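Local coordinates for viral protein F93 (PDB 2CO5) that probably binds DNA as a dimeric winged-helix protein of an archaeal virus that infects Sulfolobus, at residues I13-L18 with D57-E62. Numbering follows the deposited sequence.
Sequences IILKVL and DKILRE
Leu15, Leu18 and Ile14 meet Ile59 and Leu60 through aliphatic branches alone, so no ring or planar group has a face or edge in the contact. Leu60 contributes most. Its CG stands anti to the carbonyl carbon (chi1 -68°), which carries the forked end to the helix. There the two methyls part: CD2 approaches CG of Leu18 at 3.9 Å, the side chains slanting across each other, while CD1 comes more loosely to CG2 of Ile14, at 4.5 Å. A leucine suits this place because one fork can serve two residues a helical turn apart, and apolar Ile14 and Leu18 suit their buried positions facing it. Beside it, CG2 of Ile59 touches CD1 of Leu15 at 4.0 Å, the two side chains crossing nearly at a right angle. Beta-branched Ile59 offers this methyl close to its backbone; Leu15 starts off aside from the strand, but its longer branched chain brings CD1 back, and it also reaches Phe81 and Leu84 of helix 75-92. Ile14 extends the apolar layer to Leu47, Leu50 and Leu54 of helix 44-56. That helix ends in a Schellman motif, with Lys58 at positive phi, after which the chain turns into strand 60-63. Helix 9-20 thus packs through a buried contact against the start of the 60-63/70-73 hairpin, an arrangement characteristic of the winged-helix fold, in which such a hairpin forms the wing.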
# COMPACT_ATOMS: atom_id res chain seq x y z
N ILE B 13 -1.37 2.44 8.44
CA ILE B 13 -2.44 2.87 9.31
C ILE B 13 -2.13 2.62 10.79
O ILE B 13 -2.35 3.49 11.63
CB ILE B 13 -3.77 2.20 8.92
CG1 ILE B 13 -4.30 2.84 7.64
CG2 ILE B 13 -4.77 2.33 10.03
CD1 ILE B 13 -5.39 2.05 6.97
N ILE B 14 -1.61 1.44 11.11
CA ILE B 14 -1.22 1.12 12.49
C ILE B 14 -0.17 2.10 13.01
O ILE B 14 -0.32 2.66 14.10
CB ILE B 14 -0.68 -0.33 12.62
CG1 ILE B 14 -1.83 -1.34 12.47
CG2 ILE B 14 0.01 -0.51 13.97
CD1 ILE B 14 -1.37 -2.79 12.35
N LEU B 15 0.90 2.29 12.24
CA LEU B 15 1.98 3.22 12.61
C LEU B 15 1.50 4.67 12.73
O LEU B 15 1.97 5.41 13.59
CB LEU B 15 3.14 3.13 11.60
CG LEU B 15 4.28 2.15 11.92
CD1 LEU B 15 3.79 0.95 12.69
CD2 LEU B 15 5.02 1.72 10.65
N LYS B 16 0.58 5.06 11.85
CA LYS B 16 0.07 6.43 11.85
C LYS B 16 -0.76 6.70 13.10
O LYS B 16 -0.69 7.80 13.66
CB LYS B 16 -0.76 6.69 10.58
CG LYS B 16 -1.36 8.10 10.44
CD LYS B 16 -0.30 9.17 10.40
CE LYS B 16 -0.91 10.56 10.16
NZ LYS B 16 0.07 11.64 10.43
N VAL B 17 -1.53 5.70 13.54
CA VAL B 17 -2.35 5.82 14.75
C VAL B 17 -1.48 5.94 16.01
O VAL B 17 -1.82 6.67 16.94
CB VAL B 17 -3.37 4.65 14.86
CG1 VAL B 17 -3.92 4.52 16.29
CG2 VAL B 17 -4.51 4.86 13.88
N LEU B 18 -0.36 5.23 16.02
CA LEU B 18 0.65 5.39 17.08
C LEU B 18 1.25 6.80 17.11
O LEU B 18 1.25 7.45 18.15
CB LEU B 18 1.76 4.34 16.93
CG LEU B 18 1.57 3.08 17.77
CD1 LEU B 18 1.89 3.37 19.22
CD2 LEU B 18 0.15 2.53 17.61
N ASP B 57 9.56 -7.53 15.44
CA ASP B 57 10.57 -6.84 14.60
C ASP B 57 11.04 -5.49 15.18
O ASP B 57 11.73 -4.73 14.50
CB ASP B 57 10.00 -6.61 13.19
CG ASP B 57 11.07 -6.20 12.18
OD1 ASP B 57 12.18 -6.77 12.21
OD2 ASP B 57 10.80 -5.31 11.34
N LYS B 58 10.65 -5.19 16.41
CA LYS B 58 11.13 -4.00 17.13
C LYS B 58 10.70 -2.68 16.51
O LYS B 58 11.31 -1.64 16.77
CB LYS B 58 12.67 -4.02 17.27
CG LYS B 58 13.29 -5.37 17.65
CD LYS B 58 12.65 -5.97 18.89
CE LYS B 58 13.49 -7.11 19.45
NZ LYS B 58 12.76 -7.91 20.46
N ILE B 59 9.65 -2.71 15.70
CA ILE B 59 9.01 -1.49 15.17
C ILE B 59 8.14 -0.91 16.27
O ILE B 59 8.18 0.30 16.55
CB ILE B 59 8.12 -1.81 13.93
CG1 ILE B 59 8.97 -2.38 12.78
CG2 ILE B 59 7.36 -0.57 13.47
CD1 ILE B 59 10.06 -1.44 12.28
N LEU B 60 7.36 -1.78 16.90
CA LEU B 60 6.63 -1.45 18.12
C LEU B 60 7.31 -2.12 19.31
O LEU B 60 8.08 -3.08 19.15
CB LEU B 60 5.18 -1.94 18.04
CG LEU B 60 4.25 -1.26 17.04
CD1 LEU B 60 2.86 -1.87 17.12
CD2 LEU B 60 4.20 0.24 17.29
N ARG B 61 7.01 -1.60 20.49
CA ARG B 61 7.35 -2.22 21.77
C ARG B 61 6.07 -2.39 22.58
O ARG B 61 5.16 -1.57 22.49
CB ARG B 61 8.35 -1.36 22.55
CG ARG B 61 8.30 -1.55 24.08
CD ARG B 61 9.52 -1.01 24.81
NE ARG B 61 9.33 0.33 25.38
CZ ARG B 61 9.51 1.48 24.72
NH1 ARG B 61 9.87 1.49 23.44
NH2 ARG B 61 9.33 2.63 25.37
N GLU B 62 6.03 -3.45 23.39
CA GLU B 62 4.88 -3.72 24.24
C GLU B 62 5.33 -3.82 25.69
O GLU B 62 6.23 -4.59 26.01
CB GLU B 62 4.21 -5.02 23.81
CG GLU B 62 2.79 -5.20 24.28
CD GLU B 62 2.18 -6.50 23.78
OE1 GLU B 62 2.63 -7.58 24.23
OE2 GLU B 62 1.25 -6.45 22.94